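Local coordinates for protein 3-hydroxyisobutyryl-CoA hydrolase (Mycobacterium thermoresistibile, PDB 4HDT) that probably hydrolyses 3-hydroxyisobutyryl-CoA to free 3-hydroxyisobutyrate and coenzyme A, as a zinc-binding member of the crotonase-like family, at residues A[128-140]-A[180-192]. Residues are numbered along the deposited sequence; the frame is centred on the assembly and turned at random.
Sequences NVRVVTDTTKMAM and AIVMGFADHYVPH. With ZN (zinc ion), chain C.
R130 grips D187 side-on. NE bonds to D187 OD2 and NH2 to D187 OD1, each at 2.9 Å and nearly straight. Both oxygens lie in the guanidinium plane but are met from above the carboxylate plane, and the two planes are 48° apart. D187 OD2 also takes the backbone N of R130 on its anti lone pair, so two donors hold it. A bend at chi3 (-61°) lays one guanidinium face against the F185-A186 backbone, with A186 N over its centre. NH1 reaches the O of G184 at 2.8 Å, and A125 O is its second acceptor. G184 is the positive-phi residue of the Schellman motif at the end of the helix that holds A180 and I181.

Strand 188-189 runs parallel to strand 129-132 at one edge of the main sheet of this crotonase-like domain. R130 O accepts from both D187 N and H188 N. V132 N bonds to H188 O, and V190 N to V132 O.

Packing is tight where the helix end and the loop after it meet V132 and M138. V132 puts CG1 3.6 Å from A186 CB and CG2 3.8 Å from I181 CD1. M138 SD meets F185 CD2 at 3.8 Å, an oblique Met-aromatic contact. On the sheet face of V131 and H188, V131 CG1 touches V190 CG2, and helix 195-205 covers both valines.

The N128 and G184 side is more open, and waters bridge it. One water joins N128 O to H188 NE2, and another lies between R130 NH2 and G184 O. The H192 end is a separate polar site, partly exposed. Here D134 accepts H192 N through OD1 at 2.9 Å. H192 ND1 bonds to D113, while its NE2 binds zinc at 2.0 Å together with E64 and a water.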
loop_
_atom_site.group_PDB
_atom_site.type_symbol
_atom_site.label_atom_id
_atom_site.label_comp_id
_atom_site.label_asym_id
_atom_site.label_seq_id
_atom_site.Cartn_x
_atom_site.Cartn_y
_atom_site.Cartn_z
ATOM N N ASN A 128 -4.257 11.614 -7.483
ATOM C CA ASN A 128 -4.717 12.909 -7.042
ATOM C C ASN A 128 -6.204 13.051 -6.989
ATOM O O ASN A 128 -6.718 14.044 -6.453
ATOM C CB ASN A 128 -4.073 14.024 -7.885
ATOM C CG ASN A 128 -4.185 13.751 -9.364
ATOM O OD1 ASN A 128 -5.283 13.743 -9.871
ATOM N ND2 ASN A 128 -3.025 13.643 -10.104
ATOM N N VAL A 129 -6.901 12.041 -7.520
ATOM C CA VAL A 129 -8.349 11.919 -7.338
ATOM C C VAL A 129 -8.657 10.480 -6.903
ATOM O O VAL A 129 -8.977 9.589 -7.724
ATOM C CB VAL A 129 -9.169 12.283 -8.573
ATOM C CG1 VAL A 129 -10.651 12.356 -8.236
ATOM C CG2 VAL A 129 -8.732 13.626 -9.128
ATOM N N ARG A 130 -8.585 10.268 -5.586
ATOM C CA ARG A 130 -8.588 8.916 -5.019
ATOM C C ARG A 130 -9.959 8.606 -4.460
ATOM O O ARG A 130 -10.414 9.276 -3.536
ATOM C CB ARG A 130 -7.548 8.830 -3.916
ATOM C CG ARG A 130 -6.106 9.102 -4.417
ATOM C CD ARG A 130 -5.096 9.257 -3.314
ATOM N NE ARG A 130 -5.432 10.385 -2.436
ATOM C CZ ARG A 130 -4.866 10.574 -1.250
ATOM N NH1 ARG A 130 -3.894 9.776 -0.840
ATOM N NH2 ARG A 130 -5.264 11.569 -0.460
ATOM N N VAL A 131 -10.598 7.631 -5.072
ATOM C CA VAL A 131 -12.014 7.303 -4.755
ATOM C C VAL A 131 -12.083 5.961 -4.025
ATOM O O VAL A 131 -11.459 4.958 -4.455
ATOM C CB VAL A 131 -12.855 7.223 -6.037
ATOM C CG1 VAL A 131 -14.294 6.842 -5.728
ATOM C CG2 VAL A 131 -12.780 8.549 -6.830
ATOM N N VAL A 132 -12.775 5.956 -2.899
ATOM C CA VAL A 132 -13.093 4.715 -2.183
ATOM C C VAL A 132 -14.590 4.557 -2.100
ATOM O O VAL A 132 -15.346 5.473 -2.437
ATOM C CB VAL A 132 -12.461 4.666 -0.768
ATOM C CG1 VAL A 132 -10.946 4.473 -0.839
ATOM C CG2 VAL A 132 -12.787 5.935 0.003
ATOM N N THR A 133 -15.048 3.361 -1.709
ATOM C CA THR A 133 -16.466 3.050 -1.746
ATOM C C THR A 133 -16.895 2.403 -0.430
ATOM O O THR A 133 -16.075 2.241 0.487
ATOM C CB THR A 133 -16.797 2.029 -2.863
ATOM O OG1 THR A 133 -16.297 0.717 -2.472
ATOM C CG2 THR A 133 -16.194 2.427 -4.198
ATOM N N ASP A 134 -18.154 1.981 -0.366
ATOM C CA ASP A 134 -18.648 1.307 0.806
ATOM C C ASP A 134 -18.176 -0.154 0.940
ATOM O O ASP A 134 -18.515 -0.807 1.948
ATOM C CB ASP A 134 -20.165 1.394 0.904
ATOM C CG ASP A 134 -20.882 0.955 -0.344
ATOM O OD1 ASP A 134 -20.210 0.725 -1.369
ATOM O OD2 ASP A 134 -22.137 0.845 -0.305
ATOM N N THR A 135 -17.480 -0.673 -0.069
ATOM C CA THR A 135 -16.928 -2.040 0.012
ATOM C C THR A 135 -15.431 -2.025 0.196
ATOM O O THR A 135 -14.806 -3.094 0.311
ATOM C CB THR A 135 -17.252 -2.870 -1.254
ATOM O OG1 THR A 135 -16.538 -2.293 -2.375
ATOM C CG2 THR A 135 -18.771 -2.881 -1.501
ATOM N N THR A 136 -14.805 -0.832 0.145
ATOM C CA THR A 136 -13.357 -0.762 0.314
ATOM C C THR A 136 -12.857 -1.467 1.586
ATOM O O THR A 136 -13.382 -1.223 2.699
ATOM C CB THR A 136 -12.897 0.710 0.284
ATOM O OG1 THR A 136 -13.279 1.286 -0.987
ATOM C CG2 THR A 136 -11.381 0.847 0.546
ATOM N N LYS A 137 -11.887 -2.368 1.395
ATOM C CA LYS A 137 -11.152 -3.038 2.477
ATOM C C LYS A 137 -9.693 -2.832 2.152
ATOM O O LYS A 137 -9.120 -3.547 1.312
ATOM C CB LYS A 137 -11.553 -4.519 2.603
ATOM C CG LYS A 137 -13.031 -4.624 3.006
ATOM C CD LYS A 137 -13.490 -6.027 3.289
ATOM C CE LYS A 137 -14.967 -6.058 3.683
ATOM N NZ LYS A 137 -15.906 -5.834 2.512
ATOM N N MET A 138 -9.099 -1.817 2.797
ATOM C CA MET A 138 -7.741 -1.371 2.472
ATOM C C MET A 138 -6.796 -1.786 3.567
ATOM O O MET A 138 -7.141 -1.743 4.737
ATOM C CB MET A 138 -7.714 0.153 2.266
ATOM C CG MET A 138 -6.392 0.700 1.709
ATOM S SD MET A 138 -6.421 2.467 1.310
ATOM C CE MET A 138 -7.597 2.574 -0.001
ATOM N N ALA A 139 -5.596 -2.195 3.203
ATOM C CA ALA A 139 -4.632 -2.609 4.208
ATOM C C ALA A 139 -3.222 -2.570 3.689
ATOM O O ALA A 139 -2.996 -2.600 2.465
ATOM C CB ALA A 139 -4.931 -4.017 4.718
ATOM N N MET A 140 -2.280 -2.446 4.634
ATOM C CA MET A 140 -0.857 -2.711 4.410
ATOM C C MET A 140 -0.466 -3.879 5.317
ATOM O O MET A 140 -0.022 -3.698 6.447
ATOM C CB MET A 140 -0.017 -1.443 4.675
ATOM C CG MET A 140 -0.385 -0.270 3.764
ATOM S SD MET A 140 -0.073 -0.564 2.015
ATOM C CE MET A 140 1.731 -0.715 1.976
ATOM N N ALA A 180 -9.940 5.253 5.258
ATOM C CA ALA A 180 -8.893 5.640 4.292
ATOM C C ALA A 180 -8.875 7.137 4.055
ATOM O O ALA A 180 -7.782 7.739 3.929
ATOM C CB ALA A 180 -9.078 4.884 2.981
ATOM N N ILE A 181 -10.044 7.757 3.979
ATOM C CA ILE A 181 -10.102 9.216 3.799
ATOM C C ILE A 181 -9.531 9.898 5.053
ATOM O O ILE A 181 -8.722 10.838 4.957
ATOM C CB ILE A 181 -11.530 9.668 3.480
ATOM C CG1 ILE A 181 -11.944 9.076 2.112
ATOM C CG2 ILE A 181 -11.652 11.191 3.486
ATOM C CD1 ILE A 181 -13.427 9.251 1.813
ATOM N N VAL A 182 -9.916 9.428 6.240
ATOM C CA VAL A 182 -9.365 10.001 7.478
ATOM C C VAL A 182 -7.813 9.882 7.527
ATOM O O VAL A 182 -7.122 10.805 7.952
ATOM C CB VAL A 182 -10.048 9.321 8.714
ATOM C CG1 VAL A 182 -9.209 9.477 9.976
ATOM C CG2 VAL A 182 -11.465 9.842 8.862
ATOM N N MET A 183 -7.292 8.768 7.011
ATOM C CA MET A 183 -5.856 8.552 7.111
ATOM C C MET A 183 -5.059 9.205 5.985
ATOM O O MET A 183 -3.841 9.173 6.034
ATOM C CB MET A 183 -5.516 7.076 7.262
ATOM C CG MET A 183 -5.617 6.612 8.730
ATOM S SD MET A 183 -4.683 5.080 8.949
ATOM C CE MET A 183 -5.749 4.173 7.866
ATOM N N GLY A 184 -5.737 9.830 5.018
ATOM C CA GLY A 184 -5.022 10.502 3.939
ATOM C C GLY A 184 -4.628 9.590 2.816
ATOM O O GLY A 184 -3.797 9.944 1.992
ATOM N N PHE A 185 -5.287 8.426 2.758
ATOM C CA PHE A 185 -5.041 7.439 1.662
ATOM C C PHE A 185 -6.016 7.618 0.496
ATOM O O PHE A 185 -5.860 7.026 -0.575
ATOM C CB PHE A 185 -5.169 5.999 2.182
ATOM C CG PHE A 185 -3.961 5.464 2.920
ATOM C CD1 PHE A 185 -3.468 6.089 4.058
ATOM C CD2 PHE A 185 -3.331 4.294 2.518
ATOM C CE1 PHE A 185 -2.392 5.592 4.766
ATOM C CE2 PHE A 185 -2.235 3.784 3.231
ATOM C CZ PHE A 185 -1.765 4.421 4.375
ATOM N N ALA A 186 -7.059 8.422 0.713
ATOM C CA ALA A 186 -8.064 8.683 -0.321
ATOM C C ALA A 186 -8.735 10.025 -0.048
ATOM O O ALA A 186 -8.584 10.572 1.044
ATOM C CB ALA A 186 -9.102 7.554 -0.362
ATOM N N ASP A 187 -9.495 10.467 -1.030
ATOM C CA ASP A 187 -10.076 11.815 -1.086
ATOM C C ASP A 187 -11.636 11.817 -1.078
ATOM O O ASP A 187 -12.243 12.720 -0.491
ATOM C CB ASP A 187 -9.601 12.490 -2.363
ATOM C CG ASP A 187 -8.069 12.562 -2.480
ATOM O OD1 ASP A 187 -7.431 13.147 -1.538
ATOM O OD2 ASP A 187 -7.539 12.075 -3.521
ATOM N N HIS A 188 -12.258 10.886 -1.809
ATOM C CA HIS A 188 -13.690 10.960 -2.129
ATOM C C HIS A 188 -14.328 9.576 -1.931
ATOM O O HIS A 188 -13.666 8.553 -2.094
ATOM C CB HIS A 188 -13.925 11.373 -3.566
ATOM C CG HIS A 188 -13.196 12.630 -3.965
ATOM N ND1 HIS A 188 -13.572 13.860 -3.511
ATOM C CD2 HIS A 188 -12.108 12.821 -4.746
ATOM C CE1 HIS A 188 -12.751 14.780 -4.002
ATOM N NE2 HIS A 188 -11.852 14.173 -4.753
ATOM N N TYR A 189 -15.592 9.618 -1.567
ATOM C CA TYR A 189 -16.406 8.406 -1.290
ATOM C C TYR A 189 -17.586 8.309 -2.251
ATOM O O TYR A 189 -18.355 9.274 -2.399
ATOM C CB TYR A 189 -16.893 8.453 0.141
ATOM C CG TYR A 189 -17.883 7.382 0.513
ATOM C CD1 TYR A 189 -17.464 6.131 0.951
ATOM C CD2 TYR A 189 -19.232 7.640 0.417
ATOM C CE1 TYR A 189 -18.409 5.176 1.314
ATOM C CE2 TYR A 189 -20.166 6.710 0.752
ATOM C CZ TYR A 189 -19.752 5.488 1.202
ATOM O OH TYR A 189 -20.735 4.595 1.523
ATOM N N VAL A 190 -17.705 7.164 -2.936
ATOM C CA VAL A 190 -18.756 6.922 -3.918
ATOM C C VAL A 190 -19.231 5.486 -3.637
ATOM O O VAL A 190 -18.402 4.575 -3.667
ATOM C CB VAL A 190 -18.248 6.990 -5.394
ATOM C CG1 VAL A 190 -19.350 6.615 -6.385
ATOM C CG2 VAL A 190 -17.755 8.383 -5.769
ATOM N N PRO A 191 -20.539 5.274 -3.354
ATOM C CA PRO A 191 -21.026 3.875 -3.158
ATOM C C PRO A 191 -20.731 2.948 -4.347
ATOM O O PRO A 191 -20.713 3.373 -5.477
ATOM C CB PRO A 191 -22.540 4.058 -2.922
ATOM C CG PRO A 191 -22.738 5.492 -2.566
ATOM C CD PRO A 191 -21.621 6.265 -3.195
ATOM N N HIS A 192 -20.469 1.666 -4.070
ATOM C CA HIS A 192 -20.025 0.691 -5.089
ATOM C C HIS A 192 -20.889 0.567 -6.380
ATOM O O HIS A 192 -20.370 0.339 -7.505
ATOM C CB HIS A 192 -19.905 -0.674 -4.422
ATOM C CG HIS A 192 -19.554 -1.755 -5.386
ATOM N ND1 HIS A 192 -18.263 -2.170 -5.580
ATOM C CD2 HIS A 192 -20.311 -2.425 -6.278
ATOM C CE1 HIS A 192 -18.248 -3.108 -6.514
ATOM N NE2 HIS A 192 -19.475 -3.250 -6.971
HETATM ZN ZN ZN C . -20.007 -4.275 -8.639
HETATM O O HOH W 1 -9.494 15.308 -5.883
HETATM O O HOH W 2 -3.963 13.084 1.689
HETATM O O HOH W 3 -19.268 -3.071 -10.099
#